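Side-chain contacts in penicillin-binding protein (Bacillus halodurans, PDB 3TG9), which probably binds penicillin and related beta-lactams, probably through an active-site serine, like other penicillin-binding proteins and serine beta-lactamases: residues H95-T100 with I158-V163; L242-H247 with T253-L258; T260-C265 with Y271-W276; W276-Q279 with I284-Y287; M290-D293 with F298-A301. All coordinates share one frame; numbering follows the deposited sequence.

Contact 1 of 5, residues H95-T100 with I158-V163; sequences HLLTHT and ILLGLV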
# COMPACT_ATOMS: atom_id res chain seq x y z
N HIS B 95 -11.21 -33.29 -6.55
CA HIS B 95 -9.75 -33.28 -6.45
C HIS B 95 -9.25 -31.95 -5.91
O HIS B 95 -8.37 -31.91 -5.05
CB HIS B 95 -9.11 -33.54 -7.82
CG HIS B 95 -9.32 -34.94 -8.33
ND1 HIS B 95 -9.56 -35.21 -9.66
CD2 HIS B 95 -9.33 -36.13 -7.69
CE1 HIS B 95 -9.70 -36.52 -9.82
NE2 HIS B 95 -9.57 -37.10 -8.64
N LEU B 96 -9.82 -30.87 -6.42
CA LEU B 96 -9.44 -29.53 -6.00
C LEU B 96 -9.77 -29.28 -4.53
O LEU B 96 -8.96 -28.74 -3.79
CB LEU B 96 -10.13 -28.49 -6.90
CG LEU B 96 -9.80 -28.65 -8.39
CD1 LEU B 96 -10.81 -27.96 -9.28
CD2 LEU B 96 -8.39 -28.15 -8.68
N LEU B 97 -10.97 -29.72 -4.12
CA LEU B 97 -11.47 -29.49 -2.77
C LEU B 97 -10.64 -30.17 -1.69
O LEU B 97 -10.63 -29.74 -0.53
CB LEU B 97 -12.92 -29.99 -2.65
CG LEU B 97 -14.01 -29.14 -3.28
CD1 LEU B 97 -15.28 -29.96 -3.47
CD2 LEU B 97 -14.29 -27.92 -2.41
N THR B 98 -9.97 -31.26 -2.06
CA THR B 98 -9.21 -32.05 -1.11
C THR B 98 -7.71 -31.97 -1.36
O THR B 98 -6.93 -32.64 -0.68
CB THR B 98 -9.64 -33.53 -1.14
OG1 THR B 98 -9.50 -34.03 -2.47
CG2 THR B 98 -11.09 -33.68 -0.70
N HIS B 99 -7.30 -31.15 -2.32
CA HIS B 99 -5.88 -30.97 -2.61
C HIS B 99 -5.26 -32.25 -3.15
O HIS B 99 -4.14 -32.60 -2.78
CB HIS B 99 -5.10 -30.56 -1.36
CG HIS B 99 -5.49 -29.21 -0.83
ND1 HIS B 99 -5.15 -28.04 -1.46
CD2 HIS B 99 -6.16 -28.86 0.29
CE1 HIS B 99 -5.60 -27.02 -0.76
NE2 HIS B 99 -6.23 -27.49 0.31
N THR B 100 -5.98 -32.95 -4.02
CA THR B 100 -5.46 -34.16 -4.63
C THR B 100 -5.47 -34.07 -6.15
O THR B 100 -5.34 -35.08 -6.84
CB THR B 100 -6.26 -35.40 -4.18
OG1 THR B 100 -7.65 -35.19 -4.44
CG2 THR B 100 -6.06 -35.66 -2.69
N ILE B 158 -7.82 -21.35 -6.38
CA ILE B 158 -8.10 -20.34 -7.40
C ILE B 158 -9.03 -20.95 -8.45
O ILE B 158 -10.05 -20.36 -8.81
CB ILE B 158 -6.82 -19.84 -8.11
CG1 ILE B 158 -5.93 -19.07 -7.15
CG2 ILE B 158 -7.21 -18.98 -9.31
CD1 ILE B 158 -6.57 -17.78 -6.66
N LEU B 159 -8.66 -22.14 -8.94
CA LEU B 159 -9.47 -22.84 -9.94
C LEU B 159 -10.91 -23.05 -9.47
O LEU B 159 -11.86 -22.86 -10.23
CB LEU B 159 -8.82 -24.17 -10.33
CG LEU B 159 -7.47 -24.05 -11.05
CD1 LEU B 159 -6.78 -25.41 -11.20
CD2 LEU B 159 -7.62 -23.36 -12.39
N LEU B 160 -11.08 -23.43 -8.20
CA LEU B 160 -12.42 -23.55 -7.64
C LEU B 160 -13.16 -22.20 -7.67
O LEU B 160 -14.35 -22.14 -7.96
CB LEU B 160 -12.35 -24.12 -6.21
CG LEU B 160 -12.08 -25.62 -6.03
CD1 LEU B 160 -11.90 -25.96 -4.56
CD2 LEU B 160 -13.19 -26.48 -6.63
N GLY B 161 -12.44 -21.12 -7.37
CA GLY B 161 -13.04 -19.80 -7.42
C GLY B 161 -13.55 -19.46 -8.81
O GLY B 161 -14.63 -18.89 -8.98
N LEU B 162 -12.75 -19.81 -9.82
CA LEU B 162 -13.13 -19.62 -11.21
C LEU B 162 -14.36 -20.45 -11.58
O LEU B 162 -15.17 -20.05 -12.41
CB LEU B 162 -11.95 -19.92 -12.13
CG LEU B 162 -10.88 -18.84 -12.02
CD1 LEU B 162 -9.62 -19.20 -12.79
CD2 LEU B 162 -11.44 -17.51 -12.49
N VAL B 163 -14.51 -21.62 -10.95
CA VAL B 163 -15.69 -22.43 -11.18
C VAL B 163 -16.91 -21.76 -10.57
O VAL B 163 -17.96 -21.68 -11.20
CB VAL B 163 -15.52 -23.85 -10.62
CG1 VAL B 163 -16.85 -24.59 -10.65
CG2 VAL B 163 -14.46 -24.61 -11.41
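Leu96 and Leu160 form the tight centre of this helix-helix contact, their side chains sliding past each other in opposite directions. CB of Leu96 sits 3.6 Å from CG of Leu160 and close to both of its methyls, so the branch point of Leu160 straddles it. CG of Leu160, anti to the carbonyl carbon (chi1 -76°), is set against Leu96 CB, and from it the two methyls diverge: CD2 lies 3.9 Å from Leu96 CD1, while CD1 turns to Leu97 and lies 3.8 Å from its CD2. Leu97 crosses Leu160 at about a right angle, and although it does not start out toward residues 158-163, its far end reaches over.

The looser part is on the Leu159 side. There a single methyl pair, Leu96 CD2 and Leu159 CD1, meets at 4.1 Å, again with the side chains crossing nearly square. Even this margin is buried, since all four leucines are shut off from solvent. Helix 58-70, which begins at the lysine of a putative SxxK motif, lies against the same cluster through Thr61 and Ile65 on Leu160. No hydrogen bond joins residues 95-100 to 158-163; the contact therefore rests on hydrophobic burial and van der Waals fit.

Contact 2 of 5, residues L242-H247 with T253-L258; sequences LALMRH and TYTQKL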
# COMPACT_ATOMS: atom_id res chain seq x y z
N LEU B 242 -21.03 -21.29 13.60
CA LEU B 242 -22.39 -21.49 14.06
C LEU B 242 -23.34 -21.77 12.90
O LEU B 242 -24.02 -22.80 12.89
CB LEU B 242 -22.86 -20.28 14.86
CG LEU B 242 -22.12 -20.11 16.19
CD1 LEU B 242 -22.60 -18.87 16.92
CD2 LEU B 242 -22.28 -21.35 17.06
N ALA B 243 -23.38 -20.87 11.93
CA ALA B 243 -24.23 -21.07 10.75
C ALA B 243 -23.92 -22.37 10.01
O ALA B 243 -24.83 -23.03 9.52
CB ALA B 243 -24.10 -19.88 9.80
N LEU B 244 -22.64 -22.73 9.92
CA LEU B 244 -22.27 -23.97 9.25
C LEU B 244 -22.82 -25.20 10.00
O LEU B 244 -23.49 -26.05 9.42
CB LEU B 244 -20.75 -24.07 9.09
CG LEU B 244 -20.17 -25.33 8.42
CD1 LEU B 244 -20.66 -25.48 6.98
CD2 LEU B 244 -18.64 -25.34 8.48
N MET B 245 -22.54 -25.27 11.30
CA MET B 245 -22.94 -26.41 12.11
C MET B 245 -24.44 -26.50 12.35
O MET B 245 -24.94 -27.54 12.76
CB MET B 245 -22.19 -26.42 13.45
CG MET B 245 -20.69 -26.55 13.30
SD MET B 245 -20.22 -27.83 12.12
CE MET B 245 -18.44 -27.67 12.12
N ARG B 246 -25.16 -25.41 12.11
CA ARG B 246 -26.61 -25.42 12.28
C ARG B 246 -27.32 -25.62 10.96
O ARG B 246 -28.53 -25.46 10.88
CB ARG B 246 -27.11 -24.13 12.92
CG ARG B 246 -26.55 -23.86 14.30
CD ARG B 246 -27.30 -22.69 14.91
NE ARG B 246 -26.80 -22.33 16.23
CZ ARG B 246 -26.55 -21.08 16.62
NH1 ARG B 246 -26.77 -20.08 15.78
NH2 ARG B 246 -26.10 -20.84 17.84
N HIS B 247 -26.55 -25.96 9.93
CA HIS B 247 -27.10 -26.28 8.62
C HIS B 247 -27.79 -25.07 7.98
O HIS B 247 -28.71 -25.23 7.18
CB HIS B 247 -28.06 -27.47 8.70
CG HIS B 247 -27.47 -28.69 9.35
ND1 HIS B 247 -26.29 -29.27 8.91
CD2 HIS B 247 -27.90 -29.45 10.38
CE1 HIS B 247 -26.01 -30.32 9.66
NE2 HIS B 247 -26.97 -30.46 10.56
N THR B 253 -26.95 -33.17 4.78
CA THR B 253 -26.16 -34.03 3.91
C THR B 253 -24.90 -33.33 3.37
O THR B 253 -23.80 -33.89 3.41
CB THR B 253 -26.98 -34.50 2.69
OG1 THR B 253 -28.11 -35.25 3.13
CG2 THR B 253 -26.13 -35.37 1.79
N TYR B 254 -25.06 -32.12 2.84
CA TYR B 254 -23.93 -31.43 2.23
C TYR B 254 -22.96 -30.84 3.25
O TYR B 254 -21.75 -30.86 3.04
CB TYR B 254 -24.38 -30.40 1.19
CG TYR B 254 -24.79 -31.08 -0.10
CD1 TYR B 254 -26.12 -31.40 -0.35
CD2 TYR B 254 -23.84 -31.44 -1.03
CE1 TYR B 254 -26.49 -32.04 -1.52
CE2 TYR B 254 -24.19 -32.08 -2.20
CZ TYR B 254 -25.52 -32.38 -2.44
OH TYR B 254 -25.88 -33.02 -3.61
N THR B 255 -23.49 -30.34 4.35
CA THR B 255 -22.64 -29.94 5.46
C THR B 255 -21.73 -31.09 5.90
O THR B 255 -20.52 -30.93 6.05
CB THR B 255 -23.47 -29.48 6.66
OG1 THR B 255 -24.31 -28.40 6.25
CG2 THR B 255 -22.56 -29.01 7.78
N GLN B 256 -22.34 -32.26 6.07
CA GLN B 256 -21.64 -33.46 6.52
C GLN B 256 -20.63 -33.95 5.49
O GLN B 256 -19.55 -34.43 5.85
CB GLN B 256 -22.66 -34.56 6.83
CG GLN B 256 -22.16 -35.71 7.70
CD GLN B 256 -23.31 -36.41 8.43
OE1 GLN B 256 -24.36 -35.80 8.67
NE2 GLN B 256 -23.12 -37.68 8.78
N LYS B 257 -20.97 -33.83 4.21
CA LYS B 257 -20.04 -34.19 3.15
C LYS B 257 -18.80 -33.30 3.18
O LYS B 257 -17.68 -33.77 2.93
CB LYS B 257 -20.71 -34.10 1.77
CG LYS B 257 -21.90 -35.04 1.58
CD LYS B 257 -22.15 -35.37 0.11
CE LYS B 257 -20.94 -36.09 -0.51
NZ LYS B 257 -21.13 -36.44 -1.95
N LEU B 258 -18.99 -32.02 3.50
CA LEU B 258 -17.89 -31.06 3.56
C LEU B 258 -17.00 -31.39 4.74
O LEU B 258 -15.79 -31.19 4.68
CB LEU B 258 -18.43 -29.62 3.65
CG LEU B 258 -17.50 -28.42 3.91
CD1 LEU B 258 -18.11 -27.09 3.38
CD2 LEU B 258 -17.16 -28.29 5.39
O HOH W 1 -24.32 -25.47 6.97
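Thr255 carries most of this contact, with its CB directed at segment 242-247 and each of its branches meeting a different residue. The methyl CG2, anti to the backbone N, faces the end of helix 234-245: it is 3.5 Å from Leu244 O and 4.1 Å from Leu244 CD1. Leu244 points its CB elsewhere, but with CG anti to its backbone N (chi1 179°) the chain sends CD1 across to the methyl, the two side chains sliding past each other in opposite directions. Helix 234-245 ends here in a Schellman motif, with His247 at positive phi, His247 N bonded to Leu244 O and Glu248 N to Ala243 O, and a short loop joins it to helix 252-258. His247 meets Thr255 from the solvent side, the two side chains crossing at about a right angle, with the hydroxyl at the ring edge near its plane. The bond from His247 ND1 to Thr255 OG1 is weak at 3.4 Å, though nearly straight at 173°. The firmer partner of that hydroxyl is Asn251 O. A water also donates to it, at 3.0 Å from Thr255 OG1, and gives its other proton to Leu244 O at 2.7 Å, bridging helix end and threonine.

Contact 3 of 5, residues T260-C265 with Y271-W276; sequences TPHVHC and YGYGVW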
# COMPACT_ATOMS: atom_id res chain seq x y z
N THR B 260 -16.42 -34.34 5.97
CA THR B 260 -15.97 -35.73 5.93
C THR B 260 -14.47 -35.81 5.70
O THR B 260 -13.94 -35.16 4.81
CB THR B 260 -16.67 -36.51 4.81
OG1 THR B 260 -18.05 -36.66 5.13
CG2 THR B 260 -16.05 -37.89 4.65
N PRO B 261 -13.77 -36.62 6.52
CA PRO B 261 -12.33 -36.80 6.33
C PRO B 261 -12.07 -37.60 5.07
O PRO B 261 -11.89 -38.82 5.14
CB PRO B 261 -11.91 -37.61 7.56
CG PRO B 261 -13.05 -37.50 8.52
CD PRO B 261 -14.27 -37.36 7.68
N HIS B 262 -12.05 -36.92 3.93
CA HIS B 262 -11.83 -37.54 2.63
C HIS B 262 -10.38 -37.96 2.45
O HIS B 262 -10.10 -38.97 1.81
CB HIS B 262 -12.19 -36.59 1.49
CG HIS B 262 -13.64 -36.21 1.46
ND1 HIS B 262 -14.10 -34.99 1.87
CD2 HIS B 262 -14.73 -36.91 1.05
CE1 HIS B 262 -15.41 -34.94 1.73
NE2 HIS B 262 -15.82 -36.10 1.24
N VAL B 263 -9.47 -37.17 2.99
CA VAL B 263 -8.05 -37.45 2.84
C VAL B 263 -7.43 -37.60 4.21
O VAL B 263 -7.79 -36.88 5.14
CB VAL B 263 -7.31 -36.30 2.09
CG1 VAL B 263 -5.85 -36.66 1.87
CG2 VAL B 263 -8.00 -35.99 0.78
N HIS B 264 -6.50 -38.54 4.34
CA HIS B 264 -5.66 -38.62 5.51
C HIS B 264 -4.30 -38.06 5.13
O HIS B 264 -3.68 -38.56 4.20
CB HIS B 264 -5.53 -40.06 6.00
CG HIS B 264 -4.71 -40.20 7.24
ND1 HIS B 264 -4.28 -41.43 7.71
CD2 HIS B 264 -4.22 -39.28 8.10
CE1 HIS B 264 -3.57 -41.25 8.81
NE2 HIS B 264 -3.53 -39.95 9.07
N CYS B 265 -3.85 -37.02 5.83
CA CYS B 265 -2.58 -36.38 5.49
C CYS B 265 -1.41 -36.99 6.24
O CYS B 265 -0.41 -37.39 5.63
CB CYS B 265 -2.66 -34.88 5.78
SG CYS B 265 -4.22 -34.18 5.29
N TYR B 271 -8.15 -34.10 5.89
CA TYR B 271 -8.72 -32.93 5.23
C TYR B 271 -10.10 -33.27 4.71
O TYR B 271 -10.32 -34.38 4.21
CB TYR B 271 -7.81 -32.47 4.08
CG TYR B 271 -7.94 -30.99 3.71
CD1 TYR B 271 -8.59 -30.60 2.55
CD2 TYR B 271 -7.40 -30.01 4.52
CE1 TYR B 271 -8.70 -29.27 2.21
CE2 TYR B 271 -7.50 -28.67 4.19
CZ TYR B 271 -8.16 -28.31 3.03
OH TYR B 271 -8.27 -26.97 2.69
N GLY B 272 -11.04 -32.34 4.84
CA GLY B 272 -12.37 -32.53 4.30
C GLY B 272 -12.48 -31.80 2.98
O GLY B 272 -11.60 -31.92 2.13
N TYR B 273 -13.56 -31.06 2.81
CA TYR B 273 -13.67 -30.10 1.72
C TYR B 273 -13.31 -28.71 2.22
O TYR B 273 -14.14 -28.02 2.80
CB TYR B 273 -15.08 -30.10 1.15
CG TYR B 273 -15.42 -31.26 0.24
CD1 TYR B 273 -14.42 -32.04 -0.33
CD2 TYR B 273 -16.74 -31.55 -0.08
CE1 TYR B 273 -14.72 -33.10 -1.17
CE2 TYR B 273 -17.06 -32.60 -0.92
CZ TYR B 273 -16.05 -33.37 -1.47
OH TYR B 273 -16.37 -34.41 -2.30
N GLY B 274 -12.06 -28.31 2.03
CA GLY B 274 -11.62 -26.97 2.38
C GLY B 274 -11.52 -26.73 3.88
O GLY B 274 -11.53 -25.58 4.33
N VAL B 275 -11.41 -27.80 4.65
CA VAL B 275 -11.31 -27.69 6.09
C VAL B 275 -10.36 -28.78 6.61
O VAL B 275 -10.25 -29.84 5.99
CB VAL B 275 -12.71 -27.79 6.74
CG1 VAL B 275 -13.32 -29.16 6.50
CG2 VAL B 275 -12.67 -27.46 8.23
N TRP B 276 -9.66 -28.52 7.71
CA TRP B 276 -8.82 -29.53 8.37
C TRP B 276 -9.61 -30.28 9.43
O TRP B 276 -10.50 -29.72 10.07
CB TRP B 276 -7.60 -28.89 9.03
CG TRP B 276 -6.57 -28.34 8.07
CD1 TRP B 276 -6.41 -27.04 7.69
CD2 TRP B 276 -5.57 -29.09 7.38
NE1 TRP B 276 -5.37 -26.93 6.81
CE2 TRP B 276 -4.83 -28.17 6.60
CE3 TRP B 276 -5.22 -30.44 7.35
CZ2 TRP B 276 -3.76 -28.57 5.79
CZ3 TRP B 276 -4.16 -30.83 6.55
CH2 TRP B 276 -3.44 -29.90 5.78
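Tyr271 O is gripped by two successive backbone amides of segment 260-265. Val263 N makes the better bond, 3.2 Å from Tyr271 O with an N-H...O angle of 166° and lying in the carbonyl plane. His262 N comes to 3.1 Å from Tyr271 O, but its angle of 121° marks that bond as weak. The return bond, Tyr271 N to Val263 O at 2.9 Å, completes the antiparallel hydrogen-bonded pair, and Val263 CB and Tyr271 CB stand on one face of the sheet. Two residues opposite one is the definition of a classic beta bulge, and Pro261 just before it centres an inverse gamma turn. Gly272 fits in close beside the turn: its CA makes a C-H...O contact with Thr260 O at 3.1 Å.

The side chains continue the pairing outward. His262 CG lies anti to the carbonyl carbon, beside the backbone N, which puts its ring over Tyr273 in an offset stack, centroids 4.2 Å apart and planes at 18°; Thr260 CB lies over the opposite face, toward the rim. The hydroxyl of Tyr273 is hydrogen-bonded to His94 ND1. At the other end, Cys265 SG is 3.6 Å from Trp276 CZ3 and approaches that ring obliquely. Tyr271 lays its CD2 over the centre of the Trp276 face, and Trp276 in turn touches Tyr152 of the putative SxxK-type active site. Bulged bridge and aromatic cluster belong to the margin of the antiparallel sheet, where strand 263-266 is its outermost strand in this chain.

Contact 4 of 5, residues W276-Q279 with I284-Y287; sequences WIKQ and ISKY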
# COMPACT_ATOMS: atom_id res chain seq x y z
N TRP B 276 -9.66 -28.52 7.71
CA TRP B 276 -8.82 -29.53 8.37
C TRP B 276 -9.61 -30.28 9.43
O TRP B 276 -10.50 -29.72 10.07
CB TRP B 276 -7.60 -28.89 9.03
CG TRP B 276 -6.57 -28.34 8.07
CD1 TRP B 276 -6.41 -27.04 7.69
CD2 TRP B 276 -5.57 -29.09 7.38
NE1 TRP B 276 -5.37 -26.93 6.81
CE2 TRP B 276 -4.83 -28.17 6.60
CE3 TRP B 276 -5.22 -30.44 7.35
CZ2 TRP B 276 -3.76 -28.57 5.79
CZ3 TRP B 276 -4.16 -30.83 6.55
CH2 TRP B 276 -3.44 -29.90 5.78
N ILE B 277 -9.28 -31.56 9.61
CA ILE B 277 -9.95 -32.38 10.61
C ILE B 277 -8.96 -33.06 11.55
O ILE B 277 -7.98 -33.67 11.11
CB ILE B 277 -10.82 -33.46 9.95
CG1 ILE B 277 -11.86 -32.80 9.04
CG2 ILE B 277 -11.51 -34.34 11.01
CD1 ILE B 277 -12.59 -33.77 8.16
N LYS B 278 -9.20 -32.93 12.85
CA LYS B 278 -8.37 -33.59 13.83
C LYS B 278 -9.13 -34.79 14.35
O LYS B 278 -10.20 -34.65 14.95
CB LYS B 278 -8.02 -32.65 14.97
CG LYS B 278 -6.94 -33.17 15.90
CD LYS B 278 -5.56 -33.07 15.24
CE LYS B 278 -5.29 -31.63 14.81
NZ LYS B 278 -3.84 -31.39 14.61
N GLN B 279 -8.59 -35.98 14.11
CA GLN B 279 -9.24 -37.22 14.51
C GLN B 279 -8.24 -38.14 15.21
O GLN B 279 -7.26 -38.59 14.61
CB GLN B 279 -9.83 -37.93 13.29
CG GLN B 279 -10.67 -39.14 13.63
CD GLN B 279 -11.03 -39.93 12.39
OE1 GLN B 279 -12.09 -39.73 11.80
NE2 GLN B 279 -10.14 -40.82 11.98
N ILE B 284 -13.44 -37.52 16.21
CA ILE B 284 -13.06 -36.21 15.72
C ILE B 284 -13.07 -35.17 16.84
O ILE B 284 -14.10 -34.90 17.43
CB ILE B 284 -13.98 -35.74 14.58
CG1 ILE B 284 -13.70 -36.58 13.32
CG2 ILE B 284 -13.76 -34.27 14.29
CD1 ILE B 284 -14.76 -36.45 12.25
N SER B 285 -11.91 -34.59 17.12
CA SER B 285 -11.80 -33.62 18.20
C SER B 285 -12.04 -32.18 17.73
O SER B 285 -12.53 -31.34 18.49
CB SER B 285 -10.44 -33.73 18.88
OG SER B 285 -9.40 -33.79 17.92
N LYS B 286 -11.70 -31.88 16.48
CA LYS B 286 -11.97 -30.54 15.96
C LYS B 286 -11.95 -30.43 14.45
O LYS B 286 -11.29 -31.19 13.75
CB LYS B 286 -11.04 -29.49 16.57
CG LYS B 286 -9.60 -29.54 16.10
CD LYS B 286 -8.88 -28.25 16.47
CE LYS B 286 -7.38 -28.46 16.50
NZ LYS B 286 -6.64 -27.23 16.90
N TYR B 287 -12.74 -29.48 13.96
CA TYR B 287 -12.63 -29.02 12.60
C TYR B 287 -11.93 -27.67 12.69
O TYR B 287 -12.28 -26.86 13.55
CB TYR B 287 -14.00 -28.87 11.97
CG TYR B 287 -14.83 -30.13 12.05
CD1 TYR B 287 -14.65 -31.15 11.13
CD2 TYR B 287 -15.81 -30.29 13.03
CE1 TYR B 287 -15.41 -32.30 11.18
CE2 TYR B 287 -16.57 -31.43 13.09
CZ TYR B 287 -16.37 -32.44 12.17
OH TYR B 287 -17.13 -33.59 12.23
O HOH W 2 -4.13 -28.65 16.50
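Lys278 and Lys286 pair across a beta hairpin, strand 276-279 with strand 284-293, that carries a classic beta bulge. The backbone bonds set its register. Lys278 N donates to Lys286 O at 2.9 Å, almost straight at 174°. On the return side Lys278 O accepts Ser285 N at 2.8 Å, so Ser285 and Lys286 both face Lys278, and the pairing shifts by one residue before Gln279 meets Ile284. Ser285 OG lies 3.2 Å from Lys278 O. A C-H...O contact, Ile284 CA to Lys278 O at 3.3 Å, adds a further approach to this carbonyl.

Apolar packing occupies the face of Ile277, Gln279, Ile284 and Tyr287. The two branches of Ile277 divide the work: CG1 reaches the edge of the Tyr287 ring, 3.9 Å from CD1, and CG2 meets Ile284 CG1 at the same distance. Ile284 CG2 in addition lies over one face of the Tyr287 ring, toward its rim.

On the other face are the lysines, side by side and pointing the same way. Lys278 CG is anti to the backbone N (chi1 -169°), and the chain then bends at chi2 and chi3. Asp269 salt-bridges Lys278 and Glu328 salt-bridges Lys286, so each ammonium is probably compensated. Lys278 NZ and Lys286 NZ stay 5.5 Å apart. One water joins them, accepting from Lys286 NZ at 2.9 Å and more weakly from Lys278 NZ at 3.3 Å.

Contact 5 of 5, residues M290-D293 with F298-A301; sequences MGYD and FHSA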
# COMPACT_ATOMS: atom_id res chain seq x y z
N MET B 290 -6.73 -22.48 9.24
CA MET B 290 -5.64 -21.61 9.63
C MET B 290 -5.16 -20.89 8.40
O MET B 290 -5.53 -21.24 7.28
CB MET B 290 -4.50 -22.44 10.18
CG MET B 290 -3.83 -23.22 9.08
SD MET B 290 -3.34 -24.84 9.58
CE MET B 290 -4.89 -25.51 10.14
N GLY B 291 -4.32 -19.89 8.59
CA GLY B 291 -3.74 -19.17 7.47
C GLY B 291 -2.52 -18.43 7.95
O GLY B 291 -2.50 -17.93 9.08
N TYR B 292 -1.50 -18.39 7.11
CA TYR B 292 -0.31 -17.59 7.35
C TYR B 292 0.08 -16.80 6.10
O TYR B 292 0.27 -17.37 5.02
CB TYR B 292 0.86 -18.47 7.79
CG TYR B 292 0.70 -19.01 9.19
CD1 TYR B 292 -0.16 -20.08 9.47
CD2 TYR B 292 1.41 -18.44 10.25
CE1 TYR B 292 -0.30 -20.57 10.77
CE2 TYR B 292 1.27 -18.93 11.54
CZ TYR B 292 0.42 -19.99 11.80
OH TYR B 292 0.30 -20.44 13.09
N ASP B 293 0.19 -15.48 6.26
CA ASP B 293 0.66 -14.60 5.19
C ASP B 293 1.65 -13.63 5.84
O ASP B 293 1.69 -13.51 7.07
CB ASP B 293 -0.50 -13.80 4.59
CG ASP B 293 -1.19 -14.52 3.42
OD1 ASP B 293 -0.54 -15.34 2.74
OD2 ASP B 293 -2.39 -14.24 3.17
N PHE B 298 -3.69 -16.77 11.66
CA PHE B 298 -5.09 -17.04 11.93
C PHE B 298 -5.27 -18.52 12.26
O PHE B 298 -4.76 -19.38 11.55
CB PHE B 298 -5.91 -16.69 10.69
CG PHE B 298 -7.37 -17.02 10.79
CD1 PHE B 298 -8.22 -16.28 11.61
CD2 PHE B 298 -7.91 -18.06 10.05
CE1 PHE B 298 -9.57 -16.56 11.69
CE2 PHE B 298 -9.26 -18.35 10.11
CZ PHE B 298 -10.09 -17.60 10.94
N HIS B 299 -5.99 -18.80 13.34
CA HIS B 299 -6.38 -20.17 13.66
C HIS B 299 -7.80 -20.12 14.18
O HIS B 299 -8.12 -19.28 15.01
CB HIS B 299 -5.49 -20.79 14.74
CG HIS B 299 -4.26 -21.43 14.20
ND1 HIS B 299 -3.03 -20.81 14.19
CD2 HIS B 299 -4.06 -22.65 13.64
CE1 HIS B 299 -2.13 -21.60 13.65
NE2 HIS B 299 -2.73 -22.73 13.31
N SER B 300 -8.64 -21.01 13.68
CA SER B 300 -10.00 -21.08 14.16
C SER B 300 -10.51 -22.51 14.10
O SER B 300 -10.12 -23.28 13.22
CB SER B 300 -10.90 -20.15 13.34
OG SER B 300 -12.09 -19.87 14.03
N ALA B 301 -11.38 -22.87 15.04
CA ALA B 301 -11.80 -24.26 15.18
C ALA B 301 -13.17 -24.40 15.82
O ALA B 301 -13.62 -23.55 16.58
CB ALA B 301 -10.77 -25.04 15.98
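The beta hairpin of strands 284-293 and 296-303, in the middle of the antiparallel sheet, brings Gly291 opposite Phe298 and Met290 opposite His299. The axes of segments 290-293 and 298-301 are almost antiparallel at 175°. Gly291 and Phe298 are a hydrogen-bonded pair: Gly291 N donates to Phe298 O at 3.0 Å, with an angle of 146° and the donor tilted from the carbonyl plane. The same oxygen takes a C-H...O contact from Met290 CA at 3.1 Å, so two groups of one strand converge on it. Gly291 also touches the residues of a putative SxxK motif, consistent with a strand bordering the active site, as in penicillin-binding enzymes of this kind.

With no side chain on Gly291, its backbone meets Phe298 directly: Phe298 CB is 4.0 Å from Gly291 O, and Gly291 N lies at the edge of the phenyl ring. Phe298 then packs on Val311 and Cys313 of the next strand. The other face of the hairpin carries Met290 and His299, a non-hydrogen-bonded pair, with Met290 CB resting obliquely against the imidazole. The Tyr292 ring lies obliquely near His299, at a distance that the model places doubtfully close; Tyr321 of helix 320-330 meets both residues. The bent Met290 chain starts with CG between the backbone N and the carbonyl carbon (chi1 70°), and its SD lies 5.2 Å from the His299 ring centroid, an oblique sulfur-aromatic approach.

From the N terminus, contact 1 closes the one long loop, 57 residues between helices 93-98 and 155-168. The other four follow in series, each spanning four or five residues; none nest or cross, but contacts 3 and 4 share Trp276. Contact 2 turns helix 234-245 into helix 252-258, and Leu258 O then bonds Tyr273 N of contact 3. Contact 3 is also tied to contact 1, where Leu97 O meets Gly274 N and His99 NE2 meets Tyr271 OH, linking the helices to the sheet margin. Contacts 4 and 5 use the same strand, 284-293, first with 276-279 and then with 296-303, leading from that margin toward the middle of the sheet.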